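Local coordinates for APL1 (PDB 3O6N), which probably acts in complement-like immunity of the mosquito Anopheles gambiae, forming a heterodimer with the leucine-rich repeat protein LRIM1, at residues L238-L250 with E259-Q272. Sequence-based numbering, arbitrary orientation. Where two conformers were deposited one is given.
Sequences LTDTAWLLNYPGL and ELEKIMYHPFVKMQ
Met271 meets Leu244 because its chain bends at chi2 (-76°), which carries CE to 3.9 Å from Leu244 CB and as near to Leu250 CD1. Thr241 is set by chi1 of 50°: OG1 stands between its own N and carbonyl carbon, while CG2, beside the N, packs 3.8 Å from Leu260 CD1. That hydroxyl binds two waters, one accepting from Met264 N and the other donating to Lys262 O, so a single side chain bridges through solvent to the backbone of both residues. A third water joins backbone to backbone, donating to Thr239 O and accepting from Glu261 N. Pro267 lays CB 3.4 Å from Thr241 O, and Leu244 CD1 approaches the Phe268 ring obliquely, 3.7 Å from CE1. Direct backbone bonds close both ends, each in the carbonyl plane. Glu259 N to Leu238 O is bent, at 2.9 Å. Gln272 N to Pro248 O is nearly straight (3.1 Å, 172°). Two successive coils of a leucine-rich repeat solenoid thus stack along its convex side, 3-10 segment 242-246 against 266-268. Trp243 and Leu250 reach inward to strand 230-232, and strand 262-264 pairs in parallel with 286-288 of the following coil.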
ATOM      1  N   LEU A 238      -2.497 -16.303  -1.778  1.00 15.08           N
ATOM      2  CA  LEU A 238      -3.932 -16.538  -1.932  1.00 16.22           C
ATOM      3  C   LEU A 238      -4.221 -17.711  -2.863  1.00 18.78           C
ATOM      4  O   LEU A 238      -3.583 -17.865  -3.899  1.00 18.17           O
ATOM      5  CB  LEU A 238      -4.624 -15.276  -2.450  1.00 15.35           C
ATOM      6  CG  LEU A 238      -4.588 -14.094  -1.475  1.00 16.80           C
ATOM      7  CD1 LEU A 238      -5.042 -12.815  -2.162  1.00 20.48           C
ATOM      8  CD2 LEU A 238      -5.441 -14.402  -0.256  1.00 17.22           C
ATOM      9  N   THR A 239      -5.184 -18.538  -2.476  1.00 16.44           N
ATOM     10  CA  THR A 239      -5.559 -19.703  -3.269  1.00 19.86           C
ATOM     11  C   THR A 239      -7.021 -19.666  -3.695  1.00 18.48           C
ATOM     12  O   THR A 239      -7.469 -20.519  -4.462  1.00 19.26           O
ATOM     13  CB  THR A 239      -5.318 -21.008  -2.499  1.00 22.79           C
ATOM     14  OG1 THR A 239      -6.083 -20.986  -1.286  1.00 18.67           O
ATOM     15  CG2 THR A 239      -3.838 -21.166  -2.174  1.00 22.78           C
ATOM     16  N   ASP A 240      -7.769 -18.689  -3.190  1.00 15.44           N
ATOM     17  CA  ASP A 240      -9.168 -18.546  -3.581  1.00 20.70           C
ATOM     18  C   ASP A 240      -9.559 -17.080  -3.740  1.00 18.14           C
ATOM     19  O   ASP A 240      -8.800 -16.183  -3.365  1.00 20.28           O
ATOM     20  CB  ASP A 240     -10.093 -19.249  -2.579  1.00 26.33           C
ATOM     21  CG  ASP A 240     -10.345 -18.423  -1.335  1.00 37.79           C
ATOM     22  OD1 ASP A 240      -9.405 -17.755  -0.851  1.00 39.53           O
ATOM     23  OD2 ASP A 240     -11.495 -18.434  -0.846  1.00 43.83           O
ATOM     24  N   THR A 241     -10.745 -16.843  -4.291  1.00 17.45           N
ATOM     25  CA  THR A 241     -11.199 -15.485  -4.578  1.00 17.47           C
ATOM     26  C   THR A 241     -12.646 -15.235  -4.151  1.00 18.14           C
ATOM     27  O   THR A 241     -13.187 -14.162  -4.405  1.00 19.21           O
ATOM     28  CB  THR A 241     -11.099 -15.169  -6.078  1.00 19.96           C
ATOM     29  OG1 THR A 241     -11.729 -16.218  -6.824  1.00 24.99           O
ATOM     30  CG2 THR A 241      -9.641 -15.047  -6.514  1.00 19.56           C
ATOM     31  N   ALA A 242     -13.270 -16.222  -3.513  1.00 19.04           N
ATOM     32  CA  ALA A 242     -14.684 -16.122  -3.141  1.00 22.65           C
ATOM     33  C   ALA A 242     -14.996 -14.877  -2.308  1.00 21.87           C
ATOM     34  O   ALA A 242     -16.057 -14.268  -2.456  1.00 18.63           O
ATOM     35  CB  ALA A 242     -15.131 -17.380  -2.406  1.00 26.43           C
ATOM     36  N   TRP A 243     -14.063 -14.507  -1.438  1.00 19.96           N
ATOM     37  CA  TRP A 243     -14.218 -13.346  -0.566  1.00 19.26           C
ATOM     38  C   TRP A 243     -14.438 -12.036  -1.334  1.00 15.59           C
ATOM     39  O   TRP A 243     -14.891 -11.051  -0.767  1.00 16.69           O
ATOM     40  CB  TRP A 243     -12.996 -13.222   0.349  1.00 20.64           C
ATOM     41  CG  TRP A 243     -11.719 -13.406  -0.397  1.00 19.29           C
ATOM     42  CD1 TRP A 243     -11.041 -14.575  -0.587  1.00 19.75           C
ATOM     43  CD2 TRP A 243     -10.976 -12.395  -1.079  1.00 19.03           C
ATOM     44  NE1 TRP A 243      -9.917 -14.353  -1.340  1.00 19.97           N
ATOM     45  CE2 TRP A 243      -9.854 -13.020  -1.659  1.00 20.80           C
ATOM     46  CE3 TRP A 243     -11.147 -11.019  -1.256  1.00 19.77           C
ATOM     47  CZ2 TRP A 243      -8.905 -12.318  -2.396  1.00 18.75           C
ATOM     48  CZ3 TRP A 243     -10.206 -10.323  -1.995  1.00 19.78           C
ATOM     49  CH2 TRP A 243      -9.101 -10.974  -2.557  1.00 16.40           C
ATOM     50  N   LEU A 244     -14.121 -12.024  -2.624  1.00 16.16           N
ATOM     51  CA  LEU A 244     -14.330 -10.827  -3.440  1.00 12.81           C
ATOM     52  C   LEU A 244     -15.800 -10.396  -3.510  1.00 15.43           C
ATOM     53  O   LEU A 244     -16.105  -9.242  -3.816  1.00 15.81           O
ATOM     54  CB  LEU A 244     -13.769 -11.035  -4.853  1.00 16.52           C
ATOM     55  CG  LEU A 244     -12.255 -10.867  -4.992  1.00 18.07           C
ATOM     56  CD1 LEU A 244     -11.773 -11.341  -6.359  1.00 19.99           C
ATOM     57  CD2 LEU A 244     -11.848  -9.420  -4.750  1.00 18.99           C
ATOM     58  N   LEU A 245     -16.702 -11.329  -3.224  0.56 15.70           N
ATOM     59  CA  LEU A 245     -18.134 -11.053  -3.261  0.56 19.62           C
ATOM     60  C   LEU A 245     -18.509  -9.985  -2.241  0.56 20.86           C
ATOM     61  O   LEU A 245     -19.557  -9.348  -2.348  0.56 20.08           O
ATOM     62  CB  LEU A 245     -18.925 -12.331  -2.974  0.56 21.45           C
ATOM     63  CG  LEU A 245     -20.388 -12.331  -3.418  0.56 23.47           C
ATOM     64  CD1 LEU A 245     -20.471 -12.326  -4.938  0.56 20.36           C
ATOM     65  CD2 LEU A 245     -21.122 -13.530  -2.845  0.56 28.09           C
ATOM     66  N   ASN A 246     -17.647  -9.790  -1.250  1.00 16.14           N
ATOM     67  CA  ASN A 246     -17.932  -8.857  -0.166  1.00 16.73           C
ATOM     68  C   ASN A 246     -17.533  -7.411  -0.449  1.00 17.56           C
ATOM     69  O   ASN A 246     -17.724  -6.536   0.397  1.00 15.82           O
ATOM     70  CB  ASN A 246     -17.280  -9.349   1.121  1.00 18.93           C
ATOM     71  CG  ASN A 246     -17.904 -10.634   1.618  1.00 27.03           C
ATOM     72  OD1 ASN A 246     -19.070 -10.909   1.337  1.00 25.78           O
ATOM     73  ND2 ASN A 246     -17.138 -11.428   2.353  1.00 29.29           N
ATOM     74  N   TYR A 247     -17.000  -7.162  -1.644  1.00 13.50           N
ATOM     75  CA  TYR A 247     -16.464  -5.843  -1.985  1.00 15.69           C
ATOM     76  C   TYR A 247     -17.001  -5.327  -3.318  1.00 17.48           C
ATOM     77  O   TYR A 247     -16.257  -5.197  -4.291  1.00 16.11           O
ATOM     78  CB  TYR A 247     -14.926  -5.878  -1.945  1.00 14.63           C
ATOM     79  CG  TYR A 247     -14.457  -6.483  -0.644  1.00 15.54           C
ATOM     80  CD1 TYR A 247     -14.574  -5.775   0.548  1.00 13.75           C
ATOM     81  CD2 TYR A 247     -13.961  -7.777  -0.590  1.00 16.03           C
ATOM     82  CE1 TYR A 247     -14.190  -6.331   1.751  1.00 16.11           C
ATOM     83  CE2 TYR A 247     -13.570  -8.343   0.615  1.00 18.07           C
ATOM     84  CZ  TYR A 247     -13.686  -7.611   1.781  1.00 16.95           C
ATOM     85  OH  TYR A 247     -13.306  -8.159   2.983  1.00 17.87           O
ATOM     86  N   PRO A 248     -18.307  -5.017  -3.354  1.00 16.65           N
ATOM     87  CA  PRO A 248     -19.022  -4.655  -4.584  1.00 16.55           C
ATOM     88  C   PRO A 248     -18.586  -3.316  -5.182  1.00 18.84           C
ATOM     89  O   PRO A 248     -18.883  -3.041  -6.349  1.00 17.36           O
ATOM     90  CB  PRO A 248     -20.486  -4.601  -4.134  1.00 17.13           C
ATOM     91  CG  PRO A 248     -20.413  -4.262  -2.678  1.00 16.52           C
ATOM     92  CD  PRO A 248     -19.187  -4.969  -2.168  1.00 19.27           C
ATOM     93  N   GLY A 249     -17.871  -2.504  -4.411  1.00 20.36           N
ATOM     94  CA  GLY A 249     -17.436  -1.207  -4.899  1.00 16.53           C
ATOM     95  C   GLY A 249     -16.049  -1.165  -5.522  1.00 15.12           C
ATOM     96  O   GLY A 249     -15.587  -0.101  -5.931  1.00 15.37           O
ATOM     97  N   LEU A 250     -15.378  -2.311  -5.602  1.00 13.19           N
ATOM     98  CA  LEU A 250     -14.005  -2.341  -6.102  1.00 16.54           C
ATOM     99  C   LEU A 250     -13.875  -1.769  -7.510  1.00 16.68           C
ATOM    100  O   LEU A 250     -14.683  -2.066  -8.388  1.00 14.17           O
ATOM    101  CB  LEU A 250     -13.442  -3.762  -6.074  1.00 13.55           C
ATOM    102  CG  LEU A 250     -12.924  -4.291  -4.741  1.00 15.39           C
ATOM    103  CD1 LEU A 250     -12.559  -5.769  -4.869  1.00 16.72           C
ATOM    104  CD2 LEU A 250     -11.720  -3.468  -4.283  1.00 13.45           C
ATOM    105  N   GLU A 259      -1.286 -17.690  -5.629  1.00 19.31           N
ATOM    106  CA  GLU A 259      -1.323 -19.110  -5.969  1.00 21.65           C
ATOM    107  C   GLU A 259      -2.659 -19.538  -6.566  1.00 17.65           C
ATOM    108  O   GLU A 259      -3.106 -20.664  -6.362  1.00 18.35           O
ATOM    109  CB  GLU A 259      -1.005 -19.956  -4.738  1.00 24.14           C
ATOM    110  CG  GLU A 259       0.269 -19.533  -4.022  1.00 32.01           C
ATOM    111  CD  GLU A 259       0.611 -20.445  -2.863  1.00 42.41           C
ATOM    112  OE1 GLU A 259       0.320 -21.655  -2.953  1.00 50.18           O
ATOM    113  OE2 GLU A 259       1.165 -19.951  -1.860  1.00 39.59           O
ATOM    114  N   LEU A 260      -3.293 -18.639  -7.310  1.00 15.30           N
ATOM    115  CA  LEU A 260      -4.609 -18.919  -7.868  1.00 13.99           C
ATOM    116  C   LEU A 260      -4.494 -19.883  -9.044  1.00 18.48           C
ATOM    117  O   LEU A 260      -3.617 -19.740  -9.892  1.00 20.06           O
ATOM    118  CB  LEU A 260      -5.281 -17.623  -8.323  1.00 18.21           C
ATOM    119  CG  LEU A 260      -5.497 -16.563  -7.242  1.00 20.41           C
ATOM    120  CD1 LEU A 260      -6.088 -15.303  -7.856  1.00 19.02           C
ATOM    121  CD2 LEU A 260      -6.392 -17.101  -6.124  1.00 22.33           C
ATOM    122  N   GLU A 261      -5.388 -20.862  -9.093  1.00 17.21           N
ATOM    123  CA  GLU A 261      -5.340 -21.877 -10.140  1.00 19.02           C
ATOM    124  C   GLU A 261      -6.482 -21.738 -11.133  1.00 19.35           C
ATOM    125  O   GLU A 261      -6.423 -22.278 -12.237  1.00 20.07           O
ATOM    126  CB  GLU A 261      -5.329 -23.277  -9.530  1.00 23.75           C
ATOM    127  CG  GLU A 261      -4.094 -23.546  -8.689  1.00 28.68           C
ATOM    128  CD  GLU A 261      -4.107 -24.922  -8.062  1.00 38.05           C
ATOM    129  OE1 GLU A 261      -5.051 -25.693  -8.335  1.00 37.02           O
ATOM    130  OE2 GLU A 261      -3.170 -25.232  -7.296  1.00 42.63           O
ATOM    131  N   LYS A 262      -7.528 -21.023 -10.739  1.00 21.08           N
ATOM    132  CA  LYS A 262      -8.610 -20.721 -11.664  1.00 23.28           C
ATOM    133  C   LYS A 262      -9.310 -19.414 -11.320  1.00 23.34           C
ATOM    134  O   LYS A 262      -9.312 -18.977 -10.170  1.00 26.07           O
ATOM    135  CB  LYS A 262      -9.617 -21.873 -11.729  1.00 29.20           C
ATOM    136  CG  LYS A 262     -10.332 -22.163 -10.425  1.00 41.60           C
ATOM    137  CD  LYS A 262     -11.203 -23.403 -10.558  1.00 48.25           C
ATOM    138  CE  LYS A 262     -11.860 -23.767  -9.237  1.00 54.68           C
ATOM    139  NZ  LYS A 262     -12.571 -25.076  -9.317  1.00 58.26           N
ATOM    140  N   ILE A 263      -9.882 -18.788 -12.341  1.00 19.90           N
ATOM    141  CA  ILE A 263     -10.700 -17.598 -12.170  1.00 20.58           C
ATOM    142  C   ILE A 263     -12.076 -17.854 -12.777  1.00 27.04           C
ATOM    143  O   ILE A 263     -12.195 -18.134 -13.972  1.00 25.64           O
ATOM    144  CB  ILE A 263     -10.062 -16.362 -12.837  1.00 18.37           C
ATOM    145  CG1 ILE A 263      -8.814 -15.913 -12.066  1.00 18.71           C
ATOM    146  CG2 ILE A 263     -11.069 -15.220 -12.918  1.00 19.77           C
ATOM    147  CD1 ILE A 263      -9.116 -15.357 -10.671  1.00 22.46           C
ATOM    148  N   MET A 264     -13.106 -17.782 -11.941  1.00 21.09           N
ATOM    149  CA  MET A 264     -14.487 -17.960 -12.381  1.00 21.58           C
ATOM    150  C   MET A 264     -15.246 -16.653 -12.209  1.00 21.17           C
ATOM    151  O   MET A 264     -14.814 -15.774 -11.472  1.00 18.91           O
ATOM    152  CB  MET A 264     -15.181 -19.055 -11.565  1.00 25.29           C
ATOM    153  CG  MET A 264     -14.665 -20.459 -11.822  1.00 33.12           C
ATOM    154  SD  MET A 264     -15.171 -21.110 -13.427  1.00 38.25           S
ATOM    155  CE  MET A 264     -14.388 -22.722 -13.395  1.00 81.02           C
ATOM    156  N   TYR A 265     -16.392 -16.537 -12.870  1.00 19.89           N
ATOM    157  CA  TYR A 265     -17.156 -15.297 -12.829  1.00 18.48           C
ATOM    158  C   TYR A 265     -17.912 -15.118 -11.508  1.00 19.35           C
ATOM    159  O   TYR A 265     -18.271 -14.003 -11.136  1.00 18.47           O
ATOM    160  CB  TYR A 265     -18.132 -15.249 -14.003  1.00 20.56           C
ATOM    161  CG  TYR A 265     -19.140 -16.378 -14.001  1.00 23.05           C
ATOM    162  CD1 TYR A 265     -20.299 -16.302 -13.236  1.00 23.50           C
ATOM    163  CD2 TYR A 265     -18.935 -17.520 -14.766  1.00 24.62           C
ATOM    164  CE1 TYR A 265     -21.222 -17.334 -13.234  1.00 26.07           C
ATOM    165  CE2 TYR A 265     -19.854 -18.555 -14.769  1.00 23.71           C
ATOM    166  CZ  TYR A 265     -20.991 -18.457 -14.003  1.00 30.23           C
ATOM    167  OH  TYR A 265     -21.899 -19.489 -14.012  1.00 34.41           O
ATOM    168  N   HIS A 266     -18.139 -16.215 -10.797  1.00 21.39           N
ATOM    169  CA  HIS A 266     -18.998 -16.183  -9.609  1.00 21.85           C
ATOM    170  C   HIS A 266     -18.655 -15.096  -8.583  1.00 21.79           C
ATOM    171  O   HIS A 266     -19.538 -14.359  -8.155  1.00 21.55           O
ATOM    172  CB  HIS A 266     -19.067 -17.562  -8.946  1.00 23.33           C
ATOM    173  CG  HIS A 266     -19.663 -18.616  -9.823  1.00 28.83           C
ATOM    174  ND1 HIS A 266     -18.898 -19.493 -10.562  1.00 33.92           N
ATOM    175  CD2 HIS A 266     -20.954 -18.920 -10.098  1.00 31.81           C
ATOM    176  CE1 HIS A 266     -19.692 -20.299 -11.244  1.00 35.45           C
ATOM    177  NE2 HIS A 266     -20.944 -19.972 -10.980  1.00 37.11           N
ATOM    178  N   PRO A 267     -17.376 -14.986  -8.193  1.00 21.95           N
ATOM    179  CA  PRO A 267     -17.005 -14.009  -7.162  1.00 23.46           C
ATOM    180  C   PRO A 267     -17.174 -12.554  -7.603  1.00 21.25           C
ATOM    181  O   PRO A 267     -17.124 -11.665  -6.756  1.00 18.48           O
ATOM    182  CB  PRO A 267     -15.520 -14.302  -6.921  1.00 25.48           C
ATOM    183  CG  PRO A 267     -15.309 -15.689  -7.418  1.00 25.25           C
ATOM    184  CD  PRO A 267     -16.234 -15.831  -8.583  1.00 22.13           C
ATOM    185  N   PHE A 268     -17.368 -12.322  -8.900  1.00 18.20           N
ATOM    186  CA  PHE A 268     -17.406 -10.966  -9.443  1.00 14.83           C
ATOM    187  C   PHE A 268     -18.812 -10.472  -9.790  1.00 14.96           C
ATOM    188  O   PHE A 268     -18.974  -9.339 -10.236  1.00 19.80           O
ATOM    189  CB  PHE A 268     -16.513 -10.877 -10.696  1.00 20.00           C
ATOM    190  CG  PHE A 268     -15.071 -11.236 -10.442  1.00 20.40           C
ATOM    191  CD1 PHE A 268     -14.168 -10.274 -10.019  1.00 17.26           C
ATOM    192  CD2 PHE A 268     -14.623 -12.536 -10.615  1.00 18.52           C
ATOM    193  CE1 PHE A 268     -12.845 -10.598  -9.779  1.00 16.41           C
ATOM    194  CE2 PHE A 268     -13.298 -12.868 -10.376  1.00 16.69           C
ATOM    195  CZ  PHE A 268     -12.409 -11.895  -9.956  1.00 14.16           C
ATOM    196  N   VAL A 269     -19.824 -11.309  -9.582  1.00 21.54           N
ATOM    197  CA  VAL A 269     -21.174 -10.981 -10.037  1.00 25.72           C
ATOM    198  C   VAL A 269     -21.775  -9.757  -9.347  1.00 27.93           C
ATOM    199  O   VAL A 269     -22.732  -9.163  -9.848  1.00 26.42           O
ATOM    200  CB  VAL A 269     -22.153 -12.172  -9.875  1.00 27.52           C
ATOM    201  CG1 VAL A 269     -21.666 -13.376 -10.670  1.00 28.07           C
ATOM    202  CG2 VAL A 269     -22.331 -12.521  -8.407  1.00 28.29           C
ATOM    203  N   LYS A 270     -21.222  -9.387  -8.197  1.00 23.11           N
ATOM    204  CA  LYS A 270     -21.740  -8.248  -7.443  1.00 24.77           C
ATOM    205  C   LYS A 270     -20.932  -6.983  -7.702  1.00 24.16           C
ATOM    206  O   LYS A 270     -21.226  -5.927  -7.139  1.00 21.07           O
ATOM    207  CB  LYS A 270     -21.759  -8.547  -5.941  1.00 28.96           C
ATOM    208  CG  LYS A 270     -22.618  -9.735  -5.550  1.00 33.48           C
ATOM    209  CD  LYS A 270     -24.025  -9.606  -6.095  1.00 43.52           C
ATOM    210  CE  LYS A 270     -24.879 -10.800  -5.691  1.00 53.02           C
ATOM    211  NZ  LYS A 270     -26.096 -10.941  -6.545  1.00 54.66           N
ATOM    212  N   MET A 271     -19.909  -7.094  -8.544  1.00 20.40           N
ATOM    213  CA  MET A 271     -19.071  -5.948  -8.875  1.00 21.46           C
ATOM    214  C   MET A 271     -19.866  -4.936  -9.693  1.00 27.99           C
ATOM    215  O   MET A 271     -20.349  -5.246 -10.779  1.00 30.17           O
ATOM    216  CB  MET A 271     -17.838  -6.391  -9.663  1.00 19.42           C
ATOM    217  CG  MET A 271     -16.944  -7.388  -8.936  1.00 18.90           C
ATOM    218  SD  MET A 271     -15.946  -6.599  -7.667  1.00 22.78           S
ATOM    219  CE  MET A 271     -15.054  -7.990  -6.974  1.00 17.11           C
ATOM    220  N   GLN A 272     -19.992  -3.722  -9.170  1.00 24.29           N
ATOM    221  CA  GLN A 272     -20.761  -2.680  -9.840  1.00 23.04           C
ATOM    222  C   GLN A 272     -19.909  -1.809 -10.760  1.00 24.22           C
ATOM    223  O   GLN A 272     -20.425  -1.198 -11.691  1.00 25.68           O
ATOM    224  CB  GLN A 272     -21.440  -1.788  -8.799  1.00 31.58           C
ATOM    225  CG  GLN A 272     -22.479  -2.496  -7.951  1.00 40.83           C
ATOM    226  CD  GLN A 272     -22.757  -1.761  -6.654  1.00 48.72           C
ATOM    227  OE1 GLN A 272     -22.235  -2.125  -5.599  1.00 56.11           O
ATOM    228  NE2 GLN A 272     -23.576  -0.718  -6.725  1.00 48.55           N
TER
HETATM  229  O   HOH W   1      -7.619 -20.967  -7.402  1.00 27.76           O
HETATM  230  O   HOH W   2      -9.855 -18.371  -7.564  1.00 22.46           O
HETATM  231  O   HOH W   3     -12.723 -16.913  -9.268  1.00 30.02           O